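Long-range contacts in phosphorylated carbohydrates phosphatase TM_1254 (Thermotoga maritima msb8, PDB 3KBB), which removes phosphate from several phosphorylated sugars, among them erythrose 4-phosphate, fructose 6-phosphate and mannose 6-phosphate, with the help of a divalent metal ion: residues V89-E94 against E207-L212; E144-V149 against E171-A176; V160-D165 against E179-V184; D165-V170 against L195-V200. All coordinates share one frame; numbering follows the deposited sequence.

Contact 1 of 4, residues V89-E94 against E207-L212; sequences VREALE and EILNVL
Leu212 N donates to Ile208 O at 2.9 Å, a helical bond one turn long that spaces these two residues to meet the same partner, Ala92, on the neighbouring helix. No hydrogen bond passes between 89-94 and 207-212, so apolar packing joins them. The methyl of Ala92 meets two branches of the other helix: Ile208 CG2 approaches Ala92 CB to 3.9 Å, and Leu212 CD1 stands 4.0 Å from Ala92 CB while also touching Ala92 O. Such a short side chain lets the backbones close in, with the CA atoms of Ala92 and Leu209 only 4.6 Å apart.

Leu209 flanks the alanine and reaches further. Its CG is anti to the backbone N (chi1 175°), and beyond it the two methyls divide their work. CD1 rests near Glu91 O, whereas CD2 lies against the extended side chain of Glu91, 3.6 Å from Glu91 OE2. An alanine in place of Leu209 would remove both methyls and would probably leave Glu91 without this apolar neighbour and open a gap beside Phe95.

The short helical segments run 22° from parallel, their axes 8.8 Å apart at closest approach. Ile208 and Leu212 also touch Phe163, and Leu93 and Ile208 touch Phe6. This is the side-by-side helix layer that covers one face of the central parallel sheet in the Rossmann-like core of HAD hydrolases.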
loop_
_atom_site.group_PDB
_atom_site.type_symbol
_atom_site.label_atom_id
_atom_site.label_comp_id
_atom_site.label_asym_id
_atom_site.label_seq_id
_atom_site.Cartn_x
_atom_site.Cartn_y
_atom_site.Cartn_z
ATOM N N VAL A 89 14.017 -0.805 1.501
ATOM C CA VAL A 89 13.275 -0.556 0.265
ATOM C C VAL A 89 13.980 0.483 -0.653
ATOM O O VAL A 89 14.056 0.306 -1.883
ATOM C CB VAL A 89 11.803 -0.187 0.586
ATOM C CG1 VAL A 89 11.110 0.330 -0.645
ATOM C CG2 VAL A 89 11.114 -1.405 1.146
ATOM N N ARG A 90 14.515 1.543 -0.064
ATOM C CA ARG A 90 15.266 2.509 -0.872
ATOM C C ARG A 90 16.416 1.837 -1.630
ATOM O O ARG A 90 16.600 2.089 -2.824
ATOM C CB ARG A 90 15.719 3.693 -0.022
ATOM C CG ARG A 90 16.333 4.826 -0.820
ATOM C CD ARG A 90 16.741 5.966 0.097
ATOM N NE ARG A 90 15.585 6.510 0.812
ATOM C CZ ARG A 90 14.807 7.482 0.320
ATOM N NH1 ARG A 90 15.049 8.001 -0.881
ATOM N NH2 ARG A 90 13.776 7.907 1.023
ATOM N N GLU A 91 17.147 0.930 -0.963
ATOM C CA GLU A 91 18.313 0.258 -1.560
ATOM C C GLU A 91 17.852 -0.620 -2.730
ATOM O O GLU A 91 18.558 -0.803 -3.731
ATOM C CB GLU A 91 19.029 -0.604 -0.490
ATOM C CG GLU A 91 20.563 -0.488 -0.517
ATOM C CD GLU A 91 21.304 -1.378 0.513
ATOM O OE1 GLU A 91 20.827 -1.504 1.670
ATOM O OE2 GLU A 91 22.391 -1.922 0.154
ATOM N N ALA A 92 16.666 -1.198 -2.576
ATOM C CA ALA A 92 16.075 -2.027 -3.599
ATOM C C ALA A 92 15.694 -1.188 -4.804
ATOM O O ALA A 92 15.973 -1.588 -5.931
ATOM C CB ALA A 92 14.854 -2.737 -3.051
ATOM N N LEU A 93 15.074 -0.026 -4.574
ATOM C CA LEU A 93 14.729 0.873 -5.695
ATOM C C LEU A 93 15.998 1.371 -6.399
ATOM O O LEU A 93 16.081 1.382 -7.642
ATOM C CB LEU A 93 13.896 2.061 -5.210
ATOM C CG LEU A 93 12.552 1.724 -4.538
ATOM C CD1 LEU A 93 11.893 3.021 -4.098
ATOM C CD2 LEU A 93 11.695 1.016 -5.529
ATOM N N GLU A 94 16.977 1.767 -5.588
ATOM C CA GLU A 94 18.285 2.173 -6.142
ATOM C C GLU A 94 18.910 1.055 -6.987
ATOM O O GLU A 94 19.450 1.308 -8.065
ATOM C CB GLU A 94 19.204 2.609 -5.003
ATOM C CG GLU A 94 18.858 3.952 -4.420
ATOM C CD GLU A 94 19.674 4.267 -3.186
ATOM O OE1 GLU A 94 20.326 3.333 -2.640
ATOM O OE2 GLU A 94 19.646 5.441 -2.741
ATOM N N GLU A 207 14.156 -7.986 2.666
ATOM C CA GLU A 207 14.681 -9.093 1.849
ATOM C C GLU A 207 14.528 -8.849 0.348
ATOM O O GLU A 207 14.988 -9.638 -0.474
ATOM C CB GLU A 207 14.013 -10.424 2.239
ATOM C CG GLU A 207 14.465 -10.953 3.628
ATOM C CD GLU A 207 13.463 -11.897 4.312
ATOM O OE1 GLU A 207 12.466 -12.352 3.682
ATOM O OE2 GLU A 207 13.683 -12.174 5.528
ATOM N N ILE A 208 13.865 -7.753 -0.011
ATOM C CA ILE A 208 13.548 -7.506 -1.430
ATOM C C ILE A 208 14.844 -7.291 -2.232
ATOM O O ILE A 208 14.992 -7.800 -3.341
ATOM C CB ILE A 208 12.603 -6.308 -1.559
ATOM C CG1 ILE A 208 11.198 -6.689 -1.012
ATOM C CG2 ILE A 208 12.531 -5.825 -3.027
ATOM C CD1 ILE A 208 10.197 -5.512 -0.945
ATOM N N LEU A 209 15.781 -6.559 -1.647
ATOM C CA LEU A 209 17.054 -6.309 -2.334
ATOM C C LEU A 209 17.750 -7.598 -2.782
ATOM O O LEU A 209 18.117 -7.733 -3.929
ATOM C CB LEU A 209 17.963 -5.447 -1.456
ATOM C CG LEU A 209 19.379 -5.228 -2.027
ATOM C CD1 LEU A 209 19.411 -4.535 -3.382
ATOM C CD2 LEU A 209 20.133 -4.431 -1.028
ATOM N N ASN A 210 17.910 -8.567 -1.879
ATOM C CA ASN A 210 18.516 -9.833 -2.268
ATOM C C ASN A 210 17.712 -10.633 -3.298
ATOM O O ASN A 210 18.289 -11.282 -4.190
ATOM C CB ASN A 210 18.882 -10.679 -1.032
ATOM C CG ASN A 210 20.019 -10.069 -0.218
ATOM O OD1 ASN A 210 20.821 -9.276 -0.723
ATOM N ND2 ASN A 210 20.093 -10.445 1.054
ATOM N N VAL A 211 16.380 -10.562 -3.231
ATOM C CA VAL A 211 15.594 -11.117 -4.331
ATOM C C VAL A 211 15.993 -10.484 -5.675
ATOM O O VAL A 211 16.191 -11.184 -6.664
ATOM C CB VAL A 211 14.076 -10.973 -4.099
ATOM C CG1 VAL A 211 13.319 -11.384 -5.368
ATOM C CG2 VAL A 211 13.663 -11.845 -2.920
ATOM N N LEU A 212 16.091 -9.160 -5.716
ATOM C CA LEU A 212 16.412 -8.498 -6.986
ATOM C C LEU A 212 17.804 -8.899 -7.476
ATOM O O LEU A 212 17.986 -9.108 -8.666
ATOM C CB LEU A 212 16.289 -6.977 -6.881
ATOM C CG LEU A 212 14.829 -6.596 -6.571
ATOM C CD1 LEU A 212 14.775 -5.111 -6.231
ATOM C CD2 LEU A 212 13.932 -6.966 -7.716
#

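Contact 2 of 4, residues E144-V149 against E171-A176; sequences EIYLLV and EAAKSA
Tyr146 has CG anti to its carbonyl carbon and beside its backbone N (chi1 -79°), and a chi2 of -76° turns the ring so that one face is presented to Ala173. The alanine methyl sits almost directly above the middle of that face: Ala173 CB is 3.8 Å from the centroid of the Tyr146 ring and 10° off its normal, a well-formed CH-pi contact. At the CD2 side of the ring the backbone also comes close, with Tyr146 CD2 3.5 Å from Ala173 N, and Ala172 CB adds a second methyl 3.9 Å from Tyr146 CD2.

Three alanines, Ala172, Ala173 and Ala176, thus give helix 167-175 and its end a surface low enough for an aromatic ring to lie on. Here two helices of the alpha/beta core, 144-153 and 167-175, pack against each other over the sheet, and Tyr146 also touches Ile5 and Ala106 on the strands. Its hydroxyl is hydrogen-bonded to Glu164 OE2, which also has a salt bridge to Lys140. An alanine at Tyr146 would probably leave Glu164 without its phenol partner and open a gap beneath the Ala173 methyl.

Nearer the end of helix 167-175, Ala176 takes over. Its methyl meets the stem of the tyrosine, Tyr146 CB to Ala176 CB being 3.7 Å. From the more exposed side Leu147 comes in with one branch, and Leu147 CD2 reaches Ala176 CB at 3.9 Å.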
loop_
_atom_site.group_PDB
_atom_site.type_symbol
_atom_site.label_atom_id
_atom_site.label_comp_id
_atom_site.label_asym_id
_atom_site.label_seq_id
_atom_site.Cartn_x
_atom_site.Cartn_y
_atom_site.Cartn_z
ATOM N N GLU A 144 -7.139 -4.796 -14.297
ATOM C CA GLU A 144 -7.014 -3.463 -14.931
ATOM C C GLU A 144 -5.762 -2.657 -14.525
ATOM O O GLU A 144 -5.011 -2.134 -15.392
ATOM C CB GLU A 144 -8.285 -2.645 -14.694
ATOM C CG GLU A 144 -8.432 -1.562 -15.722
ATOM C CD GLU A 144 -9.675 -0.691 -15.508
ATOM O OE1 GLU A 144 -10.632 -1.176 -14.875
ATOM O OE2 GLU A 144 -9.656 0.464 -16.015
ATOM N N ILE A 145 -5.538 -2.523 -13.223
ATOM C CA ILE A 145 -4.423 -1.711 -12.754
ATOM C C ILE A 145 -3.054 -2.215 -13.231
ATOM O O ILE A 145 -2.225 -1.423 -13.658
ATOM C CB ILE A 145 -4.479 -1.503 -11.233
ATOM C CG1 ILE A 145 -3.580 -0.323 -10.816
ATOM C CG2 ILE A 145 -4.226 -2.781 -10.459
ATOM C CD1 ILE A 145 -3.712 0.061 -9.372
ATOM N N TYR A 146 -2.845 -3.535 -13.169
ATOM C CA TYR A 146 -1.567 -4.088 -13.671
ATOM C C TYR A 146 -1.474 -4.046 -15.185
ATOM O O TYR A 146 -0.391 -3.845 -15.706
ATOM C CB TYR A 146 -1.331 -5.506 -13.120
ATOM C CG TYR A 146 -0.816 -5.360 -11.699
ATOM C CD1 TYR A 146 0.523 -4.977 -11.446
ATOM C CD2 TYR A 146 -1.657 -5.567 -10.606
ATOM C CE1 TYR A 146 0.988 -4.803 -10.151
ATOM C CE2 TYR A 146 -1.207 -5.396 -9.292
ATOM C CZ TYR A 146 0.132 -5.004 -9.078
ATOM O OH TYR A 146 0.619 -4.817 -7.804
ATOM N N LEU A 147 -2.589 -4.262 -15.885
ATOM C CA LEU A 147 -2.618 -4.108 -17.369
ATOM C C LEU A 147 -2.204 -2.683 -17.766
ATOM O O LEU A 147 -1.434 -2.490 -18.730
ATOM C CB LEU A 147 -4.018 -4.502 -17.906
ATOM C CG LEU A 147 -4.327 -5.993 -17.775
ATOM C CD1 LEU A 147 -5.868 -6.214 -17.989
ATOM C CD2 LEU A 147 -3.490 -6.877 -18.726
ATOM N N LEU A 148 -2.671 -1.671 -17.022
ATOM C CA LEU A 148 -2.305 -0.277 -17.315
ATOM C C LEU A 148 -0.814 -0.022 -17.005
ATOM O O LEU A 148 -0.122 0.677 -17.770
ATOM C CB LEU A 148 -3.191 0.687 -16.514
ATOM C CG LEU A 148 -3.048 2.205 -16.791
ATOM C CD1 LEU A 148 -3.125 2.518 -18.287
ATOM C CD2 LEU A 148 -4.089 2.995 -15.950
ATOM N N VAL A 149 -0.311 -0.593 -15.903
ATOM C CA VAL A 149 1.136 -0.497 -15.604
ATOM C C VAL A 149 1.954 -1.090 -16.758
ATOM O O VAL A 149 2.946 -0.452 -17.191
ATOM C CB VAL A 149 1.531 -1.205 -14.265
ATOM C CG1 VAL A 149 3.086 -1.174 -14.067
ATOM C CG2 VAL A 149 0.871 -0.482 -13.086
ATOM N N GLU A 171 -3.831 -11.431 -6.818
ATOM C CA GLU A 171 -4.785 -11.892 -7.808
ATOM C C GLU A 171 -4.794 -11.014 -9.058
ATOM O O GLU A 171 -4.827 -11.530 -10.185
ATOM C CB GLU A 171 -6.198 -11.946 -7.215
ATOM C CG GLU A 171 -6.357 -13.083 -6.186
ATOM C CD GLU A 171 -7.712 -13.063 -5.467
ATOM O OE1 GLU A 171 -8.483 -12.096 -5.645
ATOM O OE2 GLU A 171 -7.978 -14.011 -4.678
ATOM N N ALA A 172 -4.747 -9.697 -8.847
ATOM C CA ALA A 172 -4.809 -8.756 -9.958
ATOM C C ALA A 172 -3.579 -8.907 -10.889
ATOM O O ALA A 172 -3.728 -8.996 -12.142
ATOM C CB ALA A 172 -4.924 -7.330 -9.427
ATOM N N ALA A 173 -2.397 -8.983 -10.284
ATOM C CA ALA A 173 -1.183 -9.111 -11.092
ATOM C C ALA A 173 -1.194 -10.456 -11.828
ATOM O O ALA A 173 -0.878 -10.516 -13.008
ATOM C CB ALA A 173 0.080 -8.988 -10.245
ATOM N N LYS A 174 -1.560 -11.519 -11.138
ATOM C CA LYS A 174 -1.653 -12.844 -11.790
ATOM C C LYS A 174 -2.648 -12.863 -12.972
ATOM O O LYS A 174 -2.343 -13.396 -14.075
ATOM C CB LYS A 174 -2.063 -13.881 -10.747
ATOM C CG LYS A 174 -1.862 -15.337 -11.160
ATOM C CD LYS A 174 -0.392 -15.786 -11.033
ATOM C CE LYS A 174 -0.261 -17.296 -11.367
ATOM N NZ LYS A 174 -1.531 -17.914 -10.904
ATOM N N SER A 175 -3.821 -12.277 -12.752
ATOM C CA SER A 175 -4.838 -12.174 -13.812
ATOM C C SER A 175 -4.397 -11.338 -15.003
ATOM O O SER A 175 -4.882 -11.591 -16.114
ATOM C CB SER A 175 -6.186 -11.679 -13.275
ATOM O OG SER A 175 -6.748 -12.628 -12.380
ATOM N N ALA A 176 -3.454 -10.404 -14.794
ATOM C CA ALA A 176 -2.850 -9.606 -15.862
ATOM C C ALA A 176 -1.779 -10.387 -16.615
ATOM O O ALA A 176 -1.193 -9.859 -17.543
ATOM C CB ALA A 176 -2.251 -8.308 -15.293
#

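Contact 3 of 4, residues V160-D165 against E179-V184; sequences VVVFED and ERIYGV
Phe163 and Tyr182 stand next to each other on neighbouring parallel strands, 160-164 and 181-184, of a beta-alpha-beta unit closed by helix 167-175. Both side chains leave the same face of the sheet, lie side by side and point the same way. Their ring planes are only 21° apart, yet the rings are slid so far that they barely overlap, with centroids 5.4 Å apart. The closer meeting is of ring with stem: Phe163 CD1 is 3.6 Å from Tyr182 CB.

Each ring has a valine at its edge. Val161 CG1 comes in near the plane of the tyrosine, 3.7 Å from Tyr182 CD2, and Val184 CG2 lies near the plane of the phenylalanine ring, 4.1 Å from Phe163 CD1. Helix 208-215 packs on this aromatic pair. The reverse face carries Val162 beside Ile181; Glu164 is paired with Gly183, which has no side chain, and its CB nears Ile181 CG2.

Four backbone hydrogen bonds join the strands, alternating in direction: Val162 N to Arg180 O, Tyr182 N to Val162 O, Glu164 N to Tyr182 O, and Val184 N to Glu164 O. Glu164 ends the strand and Asp165 follows it, an acidic pair consistent with motif IV of HAD enzymes; Asp165 lies close to Asp7, the probable nucleophile. Glu164, bent at chi2, folds back so that its OE1 accepts from Asp165 N at 2.9 Å, 20° out of the carboxylate plane; OE2 turns to Tyr146 and Lys140. One water donates to both Asp165 O and Val184 O, each at 2.8 Å.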
loop_
_atom_site.group_PDB
_atom_site.type_symbol
_atom_site.label_atom_id
_atom_site.label_comp_id
_atom_site.label_asym_id
_atom_site.label_seq_id
_atom_site.Cartn_x
_atom_site.Cartn_y
_atom_site.Cartn_z
ATOM N N VAL A 160 8.470 -8.931 -16.121
ATOM C CA VAL A 160 8.362 -8.053 -14.934
ATOM C C VAL A 160 8.354 -8.888 -13.658
ATOM O O VAL A 160 7.964 -10.079 -13.659
ATOM C CB VAL A 160 7.104 -7.114 -14.966
ATOM C CG1 VAL A 160 7.055 -6.385 -16.338
ATOM C CG2 VAL A 160 5.829 -7.912 -14.743
ATOM N N VAL A 161 8.788 -8.256 -12.591
ATOM C CA VAL A 161 8.665 -8.837 -11.238
ATOM C C VAL A 161 7.764 -7.881 -10.445
ATOM O O VAL A 161 7.876 -6.669 -10.590
ATOM C CB VAL A 161 10.034 -8.893 -10.536
ATOM C CG1 VAL A 161 9.867 -9.388 -9.075
ATOM C CG2 VAL A 161 10.939 -9.842 -11.264
ATOM N N VAL A 162 6.834 -8.424 -9.649
ATOM C CA VAL A 162 5.920 -7.583 -8.862
ATOM C C VAL A 162 6.129 -7.873 -7.381
ATOM O O VAL A 162 6.313 -9.041 -7.027
ATOM C CB VAL A 162 4.444 -7.952 -9.241
ATOM C CG1 VAL A 162 3.412 -7.308 -8.255
ATOM C CG2 VAL A 162 4.121 -7.471 -10.648
ATOM N N PHE A 163 6.065 -6.852 -6.534
ATOM C CA PHE A 163 6.082 -7.001 -5.067
ATOM C C PHE A 163 4.743 -6.508 -4.549
ATOM O O PHE A 163 4.396 -5.298 -4.637
ATOM C CB PHE A 163 7.256 -6.219 -4.461
ATOM C CG PHE A 163 8.577 -6.837 -4.802
ATOM C CD1 PHE A 163 9.049 -7.925 -4.052
ATOM C CD2 PHE A 163 9.291 -6.428 -5.932
ATOM C CE1 PHE A 163 10.238 -8.544 -4.395
ATOM C CE2 PHE A 163 10.484 -7.058 -6.310
ATOM C CZ PHE A 163 10.958 -8.140 -5.537
ATOM N N GLU A 164 3.968 -7.458 -4.028
ATOM C CA GLU A 164 2.605 -7.189 -3.665
ATOM C C GLU A 164 2.380 -7.569 -2.210
ATOM O O GLU A 164 3.126 -8.338 -1.666
ATOM C CB GLU A 164 1.634 -7.955 -4.565
ATOM C CG GLU A 164 0.889 -7.055 -5.587
ATOM C CD GLU A 164 -0.096 -6.058 -4.937
ATOM O OE1 GLU A 164 -0.298 -6.109 -3.717
ATOM O OE2 GLU A 164 -0.665 -5.208 -5.647
ATOM N N ASP A 165 1.348 -7.056 -1.569
ATOM C CA ASP A 165 1.190 -7.328 -0.137
ATOM C C ASP A 165 -0.249 -7.706 0.230
ATOM O O ASP A 165 -0.553 -7.911 1.405
ATOM C CB ASP A 165 1.707 -6.171 0.702
ATOM C CG ASP A 165 0.657 -5.106 0.945
ATOM O OD1 ASP A 165 -0.097 -4.793 0.003
ATOM O OD2 ASP A 165 0.525 -4.642 2.130
ATOM N N GLU A 179 3.659 -13.650 -13.808
ATOM C CA GLU A 179 3.936 -14.863 -13.000
ATOM C C GLU A 179 4.838 -14.620 -11.795
ATOM O O GLU A 179 4.650 -15.231 -10.724
ATOM C CB GLU A 179 4.492 -15.968 -13.898
ATOM C CG GLU A 179 3.381 -16.599 -14.768
ATOM C CD GLU A 179 2.281 -17.277 -13.970
ATOM O OE1 GLU A 179 2.576 -18.245 -13.227
ATOM O OE2 GLU A 179 1.113 -16.856 -14.102
ATOM N N ARG A 180 5.839 -13.762 -11.972
ATOM C CA ARG A 180 6.813 -13.515 -10.917
ATOM C C ARG A 180 6.320 -12.494 -9.894
ATOM O O ARG A 180 6.686 -11.299 -9.968
ATOM C CB ARG A 180 8.185 -13.108 -11.448
ATOM C CG ARG A 180 8.780 -14.048 -12.486
ATOM C CD ARG A 180 10.218 -13.619 -12.771
ATOM N NE ARG A 180 10.855 -14.542 -13.705
ATOM C CZ ARG A 180 11.830 -15.397 -13.383
ATOM N NH1 ARG A 180 12.304 -15.463 -12.131
ATOM N NH2 ARG A 180 12.328 -16.183 -14.334
ATOM N N ILE A 181 5.474 -12.962 -8.974
ATOM C CA ILE A 181 4.874 -12.107 -7.937
ATOM C C ILE A 181 5.389 -12.522 -6.572
ATOM O O ILE A 181 5.249 -13.706 -6.205
ATOM C CB ILE A 181 3.334 -12.252 -7.945
ATOM C CG1 ILE A 181 2.780 -11.888 -9.339
ATOM C CG2 ILE A 181 2.688 -11.353 -6.841
ATOM C CD1 ILE A 181 1.393 -12.418 -9.528
ATOM N N TYR A 182 6.025 -11.604 -5.848
ATOM C CA TYR A 182 6.502 -11.897 -4.503
ATOM C C TYR A 182 5.514 -11.304 -3.517
ATOM O O TYR A 182 5.039 -10.168 -3.702
ATOM C CB TYR A 182 7.891 -11.301 -4.269
ATOM C CG TYR A 182 8.959 -12.071 -5.018
ATOM C CD1 TYR A 182 9.678 -13.099 -4.384
ATOM C CD2 TYR A 182 9.198 -11.833 -6.368
ATOM C CE1 TYR A 182 10.627 -13.837 -5.088
ATOM C CE2 TYR A 182 10.148 -12.543 -7.084
ATOM C CZ TYR A 182 10.854 -13.568 -6.452
ATOM O OH TYR A 182 11.811 -14.301 -7.123
ATOM N N GLY A 183 5.185 -12.058 -2.476
ATOM C CA GLY A 183 4.307 -11.544 -1.451
ATOM C C GLY A 183 5.113 -10.939 -0.320
ATOM O O GLY A 183 5.943 -11.606 0.303
ATOM N N VAL A 184 4.859 -9.668 -0.033
ATOM C CA VAL A 184 5.609 -8.929 0.986
ATOM C C VAL A 184 4.877 -8.984 2.312
ATOM O O VAL A 184 3.697 -8.642 2.378
ATOM C CB VAL A 184 5.826 -7.430 0.556
ATOM C CG1 VAL A 184 6.577 -6.683 1.692
ATOM C CG2 VAL A 184 6.658 -7.422 -0.704
HETATM O O HOH W 1 6.555 -12.402 -14.571
HETATM O O HOH W 2 1.137 -8.562 3.524
#

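Contact 4 of 4, residues D165-V170 against L195-V200; sequences DSKSGV and LEAGAV. With SO4 (sulfate ion), chain E.
Val170 and Ala197 make the main apolar contact, with Val170 CG1 3.6 Å from Ala197 CB. The same methyl, anti to the backbone N (chi1 173°), touches the turn that follows: Val170 CG1 is 3.5 Å from Ala197 O and 3.6 Å from Ala199 N. At the margin, Lys167 CG and Lys167 O lie near the Ala197 methyl.

No hydrogen bond crosses between the segments; those inside them shape each one. Ser166 is the N-cap of helix 167-175, its OG accepting from Gly169 N at 2.9 Å. Gly198, with a phi of 121°, ends helix 192-196 in a Schellman motif, and a side chain there would be jammed against the preceding carbonyl; the turn carries the chain on to Ala199.

A sulfate, probably from the crystallisation liquor, is bound at the start of helix 167-175. Ser168 N donates to sulfate O2 at 2.6 Å in a nearly straight bond (169°), while Ser168 OG offers weak, unsettled bonds. The anion is probably stabilised by the helix dipole, and its place near the strand-end acids is consistent with the phosphate-binding region of a HAD-type active site.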
loop_
_atom_site.group_PDB
_atom_site.type_symbol
_atom_site.label_atom_id
_atom_site.label_comp_id
_atom_site.label_asym_id
_atom_site.label_seq_id
_atom_site.Cartn_x
_atom_site.Cartn_y
_atom_site.Cartn_z
ATOM N N ASP A 165 1.348 -7.056 -1.569
ATOM C CA ASP A 165 1.190 -7.328 -0.137
ATOM C C ASP A 165 -0.249 -7.706 0.230
ATOM O O ASP A 165 -0.553 -7.911 1.405
ATOM C CB ASP A 165 1.707 -6.171 0.702
ATOM C CG ASP A 165 0.657 -5.106 0.945
ATOM O OD1 ASP A 165 -0.097 -4.793 0.003
ATOM O OD2 ASP A 165 0.525 -4.642 2.130
ATOM N N SER A 166 -1.130 -7.784 -0.754
ATOM C CA SER A 166 -2.516 -8.258 -0.453
ATOM C C SER A 166 -2.978 -9.382 -1.381
ATOM O O SER A 166 -2.520 -9.491 -2.520
ATOM C CB SER A 166 -3.495 -7.093 -0.541
ATOM O OG SER A 166 -3.756 -6.750 -1.885
ATOM N N LYS A 167 -3.900 -10.202 -0.892
ATOM C CA LYS A 167 -4.527 -11.248 -1.724
ATOM C C LYS A 167 -5.051 -10.629 -3.020
ATOM O O LYS A 167 -4.765 -11.139 -4.108
ATOM C CB LYS A 167 -5.669 -11.907 -0.943
ATOM C CG LYS A 167 -6.466 -12.932 -1.712
ATOM C CD LYS A 167 -7.453 -13.602 -0.722
ATOM C CE LYS A 167 -8.558 -14.324 -1.421
ATOM N NZ LYS A 167 -9.644 -14.604 -0.409
ATOM N N SER A 168 -5.831 -9.545 -2.906
ATOM C CA SER A 168 -6.441 -8.933 -4.090
ATOM C C SER A 168 -5.401 -8.378 -5.047
ATOM O O SER A 168 -5.590 -8.476 -6.262
ATOM C CB SER A 168 -7.427 -7.843 -3.683
ATOM O OG SER A 168 -8.556 -8.515 -3.136
ATOM N N GLY A 169 -4.297 -7.881 -4.498
ATOM C CA GLY A 169 -3.153 -7.369 -5.336
ATOM C C GLY A 169 -2.477 -8.508 -6.116
ATOM O O GLY A 169 -2.204 -8.441 -7.327
ATOM N N VAL A 170 -2.206 -9.593 -5.411
ATOM C CA VAL A 170 -1.618 -10.760 -6.080
ATOM C C VAL A 170 -2.540 -11.316 -7.134
ATOM O O VAL A 170 -2.113 -11.626 -8.235
ATOM C CB VAL A 170 -1.219 -11.835 -5.035
ATOM C CG1 VAL A 170 -0.773 -13.130 -5.757
ATOM C CG2 VAL A 170 -0.108 -11.288 -4.103
ATOM N N LEU A 195 0.420 -16.604 -0.864
ATOM C CA LEU A 195 0.896 -17.781 -1.585
ATOM C C LEU A 195 -0.269 -18.476 -2.269
ATOM O O LEU A 195 -0.169 -18.919 -3.434
ATOM C CB LEU A 195 1.601 -18.721 -0.580
ATOM C CG LEU A 195 2.976 -18.276 -0.055
ATOM C CD1 LEU A 195 3.510 -19.341 0.911
ATOM C CD2 LEU A 195 3.943 -18.045 -1.169
ATOM N N GLU A 196 -1.391 -18.586 -1.566
ATOM C CA GLU A 196 -2.546 -19.239 -2.182
ATOM C C GLU A 196 -3.043 -18.490 -3.403
ATOM O O GLU A 196 -3.516 -19.109 -4.346
ATOM C CB GLU A 196 -3.673 -19.473 -1.172
ATOM C CG GLU A 196 -3.267 -20.297 0.110
ATOM C CD GLU A 196 -2.256 -21.473 -0.086
ATOM O OE1 GLU A 196 -2.598 -22.502 -0.728
ATOM O OE2 GLU A 196 -1.125 -21.379 0.473
ATOM N N ALA A 197 -2.910 -17.157 -3.399
ATOM C CA ALA A 197 -3.291 -16.348 -4.568
ATOM C C ALA A 197 -2.300 -16.427 -5.741
ATOM O O ALA A 197 -2.592 -15.900 -6.835
ATOM C CB ALA A 197 -3.519 -14.875 -4.152
ATOM N N GLY A 198 -1.124 -17.023 -5.511
ATOM C CA GLY A 198 -0.166 -17.210 -6.591
ATOM C C GLY A 198 1.190 -16.584 -6.404
ATOM O O GLY A 198 2.058 -16.698 -7.298
ATOM N N ALA A 199 1.428 -15.983 -5.241
ATOM C CA ALA A 199 2.782 -15.456 -4.995
ATOM C C ALA A 199 3.800 -16.628 -5.026
ATOM O O ALA A 199 3.492 -17.761 -4.578
ATOM C CB ALA A 199 2.859 -14.716 -3.685
ATOM N N VAL A 200 4.984 -16.362 -5.561
ATOM C CA VAL A 200 5.983 -17.433 -5.762
ATOM C C VAL A 200 6.907 -17.607 -4.548
ATOM O O VAL A 200 7.636 -18.604 -4.442
ATOM C CB VAL A 200 6.864 -17.198 -7.020
ATOM C CG1 VAL A 200 5.975 -17.166 -8.291
ATOM C CG2 VAL A 200 7.776 -15.944 -6.855
HETATM S S SO4 E . -7.652 -8.060 0.169
HETATM O O1 SO4 E . -8.182 -6.749 -0.226
HETATM O O2 SO4 E . -6.526 -8.357 -0.653
HETATM O O3 SO4 E . -7.150 -8.013 1.557
HETATM O O4 SO4 E . -8.695 -9.083 0.019
#

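In the fold
The strand pair of contact 3 separates the other packing. On its Phe163-Tyr182 face, contact 1 closes over the rings, Val211 CG1 coming within 3.5 Å of Tyr182 CZ. On the Val162-Ile181 face lies contact 2, whose Tyr146 OH makes a probable hydrogen bond of 2.5 Å to Glu164 OE2; contacts 1 and 2 stay apart, nearest atoms about 12 Å. Contact 4 shares Asp165 with contact 3 and leads into strand 201-203 at the sheet's edge, Val200 N probably bonding Ile181 O at 2.7 Å. The side chain of Asp165 is about 3 Å from that of Asp7, the probable nucleophile, at nearest atoms and about 5 Å from the sulfate.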